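Local coordinates for uncharacterized protein (Bacteroides thetaiotaomicron, PDB 4LB8) that is of unknown function but belongs to the DUF4848 family and is probably made as a lipoprotein precursor, consistent with attachment to the cell envelope, at residues 172-185 with 269-281. Numbering follows the deposited sequence.
Sequences AYSRQKDRKVGLYL and GTIEIWSRGVPYD
V181 CG1 touches W274 CA at 3.9 Å, while the CB of W274 points away from strand 179-185. Y280 CD1 lies over one indole face, 3.4 Å above the plane and offset toward the rim. V278 O sits in plane at the indole edge, and H214 stacks on the ring. On the other face of the strand, I273 places CG2 3.6 Å from A172 CB. Its CG1 is anti to the backbone N (chi1 -171°) and reaches V181 CG2 and L183 CB. I271 CD1 touches both A172 CB and L183 CD2. No hydrogen bond joins the two segments directly. The hairpin 172-185 and strand 269-275 belong to different antiparallel sheets, packed face to face as in a beta-sandwich. Strands 179-185 and 269-275 run at 149°. At the turn end, V278 CG1 lies 3.4 Å from S174 OG, which bonds to Q282 O. S275 OG accepts from V278 N in an ST motif. A water links S275 OG to K180 O. R179 lays CB on V278 CG2 and CG near G277 O; its NH1 donates to D178 O at 2.7 Å. A glycine here would probably cost V278 CG2 its packing on the CB of R179 and leave D178 O without this donor.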
ATOM      1  N   ALA A 172      13.334  -2.228   0.266  1.00 34.43           N
ATOM      2  CA  ALA A 172      12.211  -3.154   0.378  1.00 33.97           C
ATOM      3  C   ALA A 172      11.547  -2.935   1.701  1.00 38.85           C
ATOM      4  O   ALA A 172      12.239  -2.724   2.704  1.00 38.82           O
ATOM      5  CB  ALA A 172      12.668  -4.594   0.229  1.00 34.82           C
ATOM      6  N   TYR A 173      10.205  -2.897   1.706  1.00 35.94           N
ATOM      7  CA  TYR A 173       9.461  -2.662   2.928  1.00 35.52           C
ATOM      8  C   TYR A 173       8.149  -3.410   2.929  1.00 40.35           C
ATOM      9  O   TYR A 173       7.647  -3.836   1.889  1.00 39.89           O
ATOM     10  CB  TYR A 173       9.212  -1.138   3.157  1.00 36.94           C
ATOM     11  CG  TYR A 173       8.410  -0.455   2.063  1.00 39.99           C
ATOM     12  CD1 TYR A 173       7.013  -0.479   2.072  1.00 41.64           C
ATOM     13  CD2 TYR A 173       9.045   0.212   1.014  1.00 41.71           C
ATOM     14  CE1 TYR A 173       6.270   0.113   1.047  1.00 41.60           C
ATOM     15  CE2 TYR A 173       8.310   0.832  -0.006  1.00 42.73           C
ATOM     16  CZ  TYR A 173       6.920   0.765   0.007  1.00 52.04           C
ATOM     17  OH  TYR A 173       6.192   1.345  -1.016  1.00 53.70           O
ATOM     18  N   SER A 174       7.558  -3.502   4.127  1.00 37.48           N
ATOM     19  CA  SER A 174       6.233  -4.020   4.364  1.00 35.99           C
ATOM     20  C   SER A 174       5.680  -3.322   5.587  1.00 41.31           C
ATOM     21  O   SER A 174       6.202  -3.508   6.681  1.00 41.84           O
ATOM     22  CB  SER A 174       6.249  -5.528   4.518  1.00 37.72           C
ATOM     23  OG  SER A 174       4.928  -6.034   4.437  1.00 43.14           O
ATOM     24  N   ARG A 175       4.736  -2.390   5.383  1.00 38.94           N
ATOM     25  CA  ARG A 175       4.101  -1.704   6.506  1.00 39.55           C
ATOM     26  C   ARG A 175       2.726  -2.300   6.684  1.00 42.32           C
ATOM     27  O   ARG A 175       1.893  -2.209   5.791  1.00 42.20           O
ATOM     28  CB  ARG A 175       4.033  -0.182   6.335  1.00 42.28           C
ATOM     29  CG  ARG A 175       3.328   0.493   7.533  1.00 59.74           C
ATOM     30  CD  ARG A 175       3.100   1.983   7.363  1.00 68.46           C
ATOM     31  NE  ARG A 175       1.791   2.216   6.761  1.00 75.20           N
ATOM     32  CZ  ARG A 175       1.606   2.576   5.500  1.00 88.00           C
ATOM     33  NH1 ARG A 175       2.648   2.803   4.708  1.00 77.94           N
ATOM     34  NH2 ARG A 175       0.388   2.745   5.029  1.00 75.95           N
ATOM     35  N   GLN A 176       2.505  -2.948   7.805  1.00 38.47           N
ATOM     36  CA  GLN A 176       1.221  -3.569   8.059  1.00 38.47           C
ATOM     37  C   GLN A 176       0.420  -2.699   9.043  1.00 42.60           C
ATOM     38  O   GLN A 176       0.778  -1.553   9.265  1.00 41.63           O
ATOM     39  CB  GLN A 176       1.421  -5.029   8.529  1.00 40.04           C
ATOM     40  CG  GLN A 176       2.037  -5.931   7.444  1.00 32.82           C
ATOM     41  CD  GLN A 176       1.184  -6.033   6.186  1.00 52.07           C
ATOM     42  OE1 GLN A 176       1.656  -5.760   5.082  1.00 41.40           O
ATOM     43  NE2 GLN A 176      -0.102  -6.401   6.324  1.00 47.06           N
ATOM     44  N   LYS A 177      -0.684  -3.211   9.579  1.00 42.69           N
ATOM     45  CA  LYS A 177      -1.566  -2.429  10.435  1.00 43.37           C
ATOM     46  C   LYS A 177      -0.878  -1.938  11.745  1.00 46.81           C
ATOM     47  O   LYS A 177      -1.148  -0.815  12.168  1.00 46.89           O
ATOM     48  CB  LYS A 177      -2.883  -3.193  10.710  1.00 45.88           C
ATOM     49  CG  LYS A 177      -2.845  -4.268  11.764  1.00 59.32           C
ATOM     50  CD  LYS A 177      -3.963  -4.060  12.777  1.00 66.34           C
ATOM     51  CE  LYS A 177      -3.762  -4.868  14.037  1.00 69.20           C
ATOM     52  NZ  LYS A 177      -3.919  -6.323  13.792  1.00 79.24           N
ATOM     53  N   ASP A 178       0.001  -2.750  12.363  1.00 42.38           N
ATOM     54  CA  ASP A 178       0.654  -2.332  13.598  1.00 42.01           C
ATOM     55  C   ASP A 178       2.121  -2.788  13.682  1.00 43.31           C
ATOM     56  O   ASP A 178       2.750  -2.584  14.719  1.00 42.27           O
ATOM     57  CB  ASP A 178      -0.149  -2.758  14.839  1.00 45.44           C
ATOM     58  CG  ASP A 178      -0.308  -4.243  15.082  1.00 56.37           C
ATOM     59  OD1 ASP A 178       0.317  -5.038  14.350  1.00 57.07           O
ATOM     60  OD2 ASP A 178      -1.029  -4.610  16.032  1.00 64.77           O
ATOM     61  N   ARG A 179       2.679  -3.320  12.559  1.00 38.31           N
ATOM     62  CA  ARG A 179       4.078  -3.725  12.401  1.00 36.49           C
ATOM     63  C   ARG A 179       4.635  -3.271  11.026  1.00 38.29           C
ATOM     64  O   ARG A 179       3.922  -3.364  10.031  1.00 38.20           O
ATOM     65  CB  ARG A 179       4.240  -5.249  12.550  1.00 35.59           C
ATOM     66  CG  ARG A 179       3.808  -5.865  13.880  1.00 44.37           C
ATOM     67  CD  ARG A 179       4.670  -5.453  15.054  1.00 50.97           C
ATOM     68  NE  ARG A 179       4.210  -6.045  16.311  1.00 58.05           N
ATOM     69  CZ  ARG A 179       3.309  -5.495  17.122  1.00 78.93           C
ATOM     70  NH1 ARG A 179       2.749  -4.330  16.813  1.00 69.00           N
ATOM     71  NH2 ARG A 179       2.948  -6.110  18.238  1.00 70.28           N
ATOM     72  N   LYS A 180       5.894  -2.788  10.987  1.00 32.70           N
ATOM     73  CA  LYS A 180       6.657  -2.366   9.789  1.00 32.14           C
ATOM     74  C   LYS A 180       7.992  -3.094   9.723  1.00 37.54           C
ATOM     75  O   LYS A 180       8.614  -3.317  10.763  1.00 35.56           O
ATOM     76  CB  LYS A 180       7.013  -0.847   9.792  1.00 32.65           C
ATOM     77  CG  LYS A 180       5.903   0.147   9.710  1.00 51.59           C
ATOM     78  CD  LYS A 180       6.371   1.572  10.069  1.00 61.41           C
ATOM     79  CE  LYS A 180       7.118   2.301   8.977  1.00 74.58           C
ATOM     80  NZ  LYS A 180       7.321   3.735   9.318  1.00 85.35           N
ATOM     81  N   VAL A 181       8.490  -3.345   8.511  1.00 35.51           N
ATOM     82  CA  VAL A 181       9.828  -3.907   8.320  1.00 35.36           C
ATOM     83  C   VAL A 181      10.435  -3.330   7.014  1.00 37.41           C
ATOM     84  O   VAL A 181       9.731  -3.104   6.042  1.00 36.61           O
ATOM     85  CB  VAL A 181       9.869  -5.463   8.404  1.00 39.10           C
ATOM     86  CG1 VAL A 181       9.166  -6.125   7.230  1.00 38.61           C
ATOM     87  CG2 VAL A 181      11.301  -5.981   8.579  1.00 38.97           C
ATOM     88  N   GLY A 182      11.725  -3.069   7.034  1.00 35.20           N
ATOM     89  CA  GLY A 182      12.446  -2.564   5.878  1.00 34.77           C
ATOM     90  C   GLY A 182      13.866  -3.085   5.761  1.00 39.49           C
ATOM     91  O   GLY A 182      14.474  -3.490   6.753  1.00 37.91           O
ATOM     92  N   LEU A 183      14.371  -3.101   4.520  1.00 36.41           N
ATOM     93  CA  LEU A 183      15.736  -3.425   4.145  1.00 36.08           C
ATOM     94  C   LEU A 183      16.158  -2.398   3.083  1.00 42.28           C
ATOM     95  O   LEU A 183      15.630  -2.393   1.961  1.00 40.37           O
ATOM     96  CB  LEU A 183      15.902  -4.873   3.663  1.00 35.53           C
ATOM     97  CG  LEU A 183      17.338  -5.318   3.291  1.00 37.03           C
ATOM     98  CD1 LEU A 183      18.320  -5.072   4.403  1.00 34.45           C
ATOM     99  CD2 LEU A 183      17.345  -6.767   2.872  1.00 38.84           C
ATOM    100  N   TYR A 184      17.061  -1.488   3.492  1.00 41.01           N
ATOM    101  CA  TYR A 184      17.561  -0.385   2.692  1.00 42.19           C
ATOM    102  C   TYR A 184      19.032  -0.627   2.398  1.00 42.89           C
ATOM    103  O   TYR A 184      19.796  -0.909   3.320  1.00 41.36           O
ATOM    104  CB  TYR A 184      17.286   0.970   3.409  1.00 46.15           C
ATOM    105  CG  TYR A 184      15.797   1.174   3.618  1.00 53.56           C
ATOM    106  CD1 TYR A 184      15.001   1.731   2.615  1.00 56.61           C
ATOM    107  CD2 TYR A 184      15.152   0.665   4.752  1.00 55.95           C
ATOM    108  CE1 TYR A 184      13.608   1.793   2.738  1.00 59.04           C
ATOM    109  CE2 TYR A 184      13.760   0.720   4.883  1.00 57.43           C
ATOM    110  CZ  TYR A 184      12.995   1.290   3.875  1.00 67.35           C
ATOM    111  OH  TYR A 184      11.633   1.394   4.007  1.00 70.32           O
ATOM    112  N   LEU A 185      19.412  -0.563   1.097  1.00 37.85           N
ATOM    113  CA  LEU A 185      20.780  -0.773   0.619  1.00 36.59           C
ATOM    114  C   LEU A 185      21.366   0.454  -0.030  1.00 40.20           C
ATOM    115  O   LEU A 185      20.677   1.169  -0.768  1.00 41.32           O
ATOM    116  CB  LEU A 185      20.869  -1.941  -0.381  1.00 36.43           C
ATOM    117  CG  LEU A 185      20.402  -3.323   0.089  1.00 39.21           C
ATOM    118  CD1 LEU A 185      20.584  -4.318  -1.020  1.00 39.16           C
ATOM    119  CD2 LEU A 185      21.108  -3.775   1.384  1.00 37.56           C
ATOM    120  N   GLY A 269      20.083  -7.675  -8.907  1.00 39.20           N
ATOM    121  CA  GLY A 269      19.297  -8.785  -8.401  1.00 38.18           C
ATOM    122  C   GLY A 269      18.089  -8.316  -7.624  1.00 41.54           C
ATOM    123  O   GLY A 269      17.605  -7.194  -7.825  1.00 39.82           O
ATOM    124  N   THR A 270      17.589  -9.185  -6.729  1.00 38.65           N
ATOM    125  CA  THR A 270      16.413  -8.908  -5.890  1.00 37.52           C
ATOM    126  C   THR A 270      16.656  -9.183  -4.387  1.00 41.42           C
ATOM    127  O   THR A 270      17.515  -9.992  -4.008  1.00 41.85           O
ATOM    128  CB  THR A 270      15.198  -9.746  -6.360  1.00 42.09           C
ATOM    129  OG1 THR A 270      15.421 -11.158  -6.169  1.00 39.22           O
ATOM    130  CG2 THR A 270      14.784  -9.438  -7.797  1.00 38.67           C
ATOM    131  N   ILE A 271      15.871  -8.504  -3.549  1.00 36.41           N
ATOM    132  CA  ILE A 271      15.805  -8.699  -2.098  1.00 34.54           C
ATOM    133  C   ILE A 271      14.324  -8.784  -1.691  1.00 39.31           C
ATOM    134  O   ILE A 271      13.454  -8.138  -2.309  1.00 36.70           O
ATOM    135  CB  ILE A 271      16.569  -7.648  -1.256  1.00 35.55           C
ATOM    136  CG1 ILE A 271      16.135  -6.194  -1.617  1.00 34.84           C
ATOM    137  CG2 ILE A 271      18.090  -7.876  -1.366  1.00 35.67           C
ATOM    138  CD1 ILE A 271      16.328  -5.108  -0.526  1.00 34.00           C
ATOM    139  N   GLU A 272      14.060  -9.622  -0.676  1.00 36.91           N
ATOM    140  CA  GLU A 272      12.767  -9.844  -0.028  1.00 36.32           C
ATOM    141  C   GLU A 272      12.990  -9.759   1.475  1.00 39.64           C
ATOM    142  O   GLU A 272      13.950 -10.362   1.978  1.00 37.45           O
ATOM    143  CB  GLU A 272      12.170 -11.207  -0.405  1.00 38.33           C
ATOM    144  CG  GLU A 272      11.787 -11.345  -1.862  1.00 44.27           C
ATOM    145  CD  GLU A 272      11.571 -12.781  -2.277  1.00 55.96           C
ATOM    146  OE1 GLU A 272      10.966 -13.539  -1.486  1.00 52.70           O
ATOM    147  OE2 GLU A 272      12.021 -13.160  -3.380  1.00 51.76           O
ATOM    148  N   ILE A 273      12.115  -9.006   2.190  1.00 35.27           N
ATOM    149  CA  ILE A 273      12.216  -8.771   3.635  1.00 32.83           C
ATOM    150  C   ILE A 273      10.874  -8.999   4.332  1.00 39.59           C
ATOM    151  O   ILE A 273       9.836  -8.490   3.883  1.00 39.61           O
ATOM    152  CB  ILE A 273      12.768  -7.319   3.916  1.00 33.01           C
ATOM    153  CG1 ILE A 273      13.112  -7.043   5.409  1.00 31.31           C
ATOM    154  CG2 ILE A 273      11.848  -6.226   3.368  1.00 32.96           C
ATOM    155  CD1 ILE A 273      14.411  -7.770   5.999  1.00 24.96           C
ATOM    156  N   TRP A 274      10.921  -9.724   5.463  1.00 36.73           N
ATOM    157  CA  TRP A 274       9.811  -9.928   6.396  1.00 37.27           C
ATOM    158  C   TRP A 274      10.415 -10.060   7.819  1.00 42.23           C
ATOM    159  O   TRP A 274      11.623  -9.900   7.970  1.00 40.13           O
ATOM    160  CB  TRP A 274       8.865 -11.083   5.999  1.00 36.38           C
ATOM    161  CG  TRP A 274       9.429 -12.473   6.123  1.00 37.86           C
ATOM    162  CD1 TRP A 274       9.177 -13.376   7.113  1.00 41.40           C
ATOM    163  CD2 TRP A 274      10.277 -13.143   5.175  1.00 37.87           C
ATOM    164  NE1 TRP A 274       9.871 -14.543   6.881  1.00 41.43           N
ATOM    165  CE2 TRP A 274      10.534 -14.438   5.684  1.00 42.08           C
ATOM    166  CE3 TRP A 274      10.867 -12.765   3.947  1.00 38.11           C
ATOM    167  CZ2 TRP A 274      11.384 -15.344   5.034  1.00 40.91           C
ATOM    168  CZ3 TRP A 274      11.667 -13.688   3.279  1.00 39.27           C
ATOM    169  CH2 TRP A 274      11.923 -14.955   3.826  1.00 40.62           C
ATOM    170  N   SER A 275       9.580 -10.218   8.866  1.00 41.38           N
ATOM    171  CA  SER A 275      10.085 -10.294  10.248  1.00 41.71           C
ATOM    172  C   SER A 275       9.222 -11.231  11.067  1.00 46.80           C
ATOM    173  O   SER A 275       8.353 -11.896  10.506  1.00 46.93           O
ATOM    174  CB  SER A 275      10.138  -8.898  10.891  1.00 44.12           C
ATOM    175  OG  SER A 275       8.862  -8.345  11.181  1.00 51.74           O
ATOM    176  N   ARG A 276       9.461 -11.298  12.389  1.00 44.39           N
ATOM    177  CA  ARG A 276       8.630 -12.077  13.307  1.00 45.31           C
ATOM    178  C   ARG A 276       7.178 -11.526  13.297  1.00 49.13           C
ATOM    179  O   ARG A 276       6.228 -12.303  13.288  1.00 48.71           O
ATOM    180  CB  ARG A 276       9.225 -12.015  14.712  1.00 45.72           C
ATOM    181  CG  ARG A 276       8.638 -13.012  15.706  1.00 53.94           C
ATOM    182  CD  ARG A 276       9.386 -12.956  17.019  1.00 69.07           C
ATOM    183  NE  ARG A 276       9.430 -11.594  17.564  1.00 87.62           N
ATOM    184  CZ  ARG A 276      10.187 -11.222  18.592  1.00 97.16           C
ATOM    185  NH1 ARG A 276      10.963 -12.103  19.207  1.00 85.04           N
ATOM    186  NH2 ARG A 276      10.161  -9.963  19.022  1.00 74.70           N
ATOM    187  N   GLY A 277       7.041 -10.197  13.228  1.00 45.45           N
ATOM    188  CA  GLY A 277       5.752  -9.511  13.186  1.00 44.09           C
ATOM    189  C   GLY A 277       5.101  -9.402  11.820  1.00 45.55           C
ATOM    190  O   GLY A 277       3.877  -9.297  11.756  1.00 46.55           O
ATOM    191  N   VAL A 278       5.900  -9.369  10.716  1.00 39.95           N
ATOM    192  CA  VAL A 278       5.397  -9.244   9.338  1.00 38.12           C
ATOM    193  C   VAL A 278       5.537 -10.616   8.667  1.00 42.22           C
ATOM    194  O   VAL A 278       6.646 -11.072   8.467  1.00 43.68           O
ATOM    195  CB  VAL A 278       6.032  -8.076   8.525  1.00 40.26           C
ATOM    196  CG1 VAL A 278       5.460  -8.014   7.121  1.00 39.08           C
ATOM    197  CG2 VAL A 278       5.804  -6.738   9.219  1.00 39.76           C
ATOM    198  N   PRO A 279       4.425 -11.325   8.379  1.00 39.38           N
ATOM    199  CA  PRO A 279       4.537 -12.713   7.861  1.00 40.18           C
ATOM    200  C   PRO A 279       5.082 -12.808   6.440  1.00 43.69           C
ATOM    201  O   PRO A 279       4.902 -11.882   5.666  1.00 43.64           O
ATOM    202  CB  PRO A 279       3.087 -13.225   7.919  1.00 42.01           C
ATOM    203  CG  PRO A 279       2.261 -11.993   7.865  1.00 44.41           C
ATOM    204  CD  PRO A 279       3.011 -10.951   8.616  1.00 39.23           C
ATOM    205  N   TYR A 280       5.694 -13.946   6.090  1.00 42.25           N
ATOM    206  CA  TYR A 280       6.322 -14.221   4.786  1.00 43.28           C
ATOM    207  C   TYR A 280       5.401 -13.821   3.616  1.00 51.05           C
ATOM    208  O   TYR A 280       5.847 -13.168   2.680  1.00 52.58           O
ATOM    209  CB  TYR A 280       6.742 -15.709   4.697  1.00 44.86           C
ATOM    210  CG  TYR A 280       7.252 -16.147   3.341  1.00 44.66           C
ATOM    211  CD1 TYR A 280       8.561 -15.884   2.945  1.00 45.08           C
ATOM    212  CD2 TYR A 280       6.438 -16.858   2.467  1.00 45.80           C
ATOM    213  CE1 TYR A 280       9.037 -16.297   1.698  1.00 44.43           C
ATOM    214  CE2 TYR A 280       6.907 -17.291   1.227  1.00 47.03           C
ATOM    215  CZ  TYR A 280       8.205 -17.004   0.844  1.00 53.63           C
ATOM    216  OH  TYR A 280       8.638 -17.409  -0.395  1.00 57.77           O
ATOM    217  N   ASP A 281       4.119 -14.147   3.706  1.00 48.41           N
ATOM    218  CA  ASP A 281       3.092 -13.800   2.719  1.00 47.76           C
ATOM    219  C   ASP A 281       3.114 -12.298   2.387  1.00 46.66           C
ATOM    220  O   ASP A 281       2.945 -11.898   1.227  1.00 44.96           O
ATOM    221  CB  ASP A 281       1.727 -14.210   3.319  1.00 50.96           C
ATOM    222  CG  ASP A 281       0.500 -13.643   2.678  1.00 74.16           C
ATOM    223  OD1 ASP A 281       0.062 -14.200   1.653  1.00 78.55           O
ATOM    224  OD2 ASP A 281      -0.083 -12.694   3.252  1.00 84.74           O
TER
HETATM  225  O   HOH W   1       8.441  -5.944  12.135  1.00 34.60           O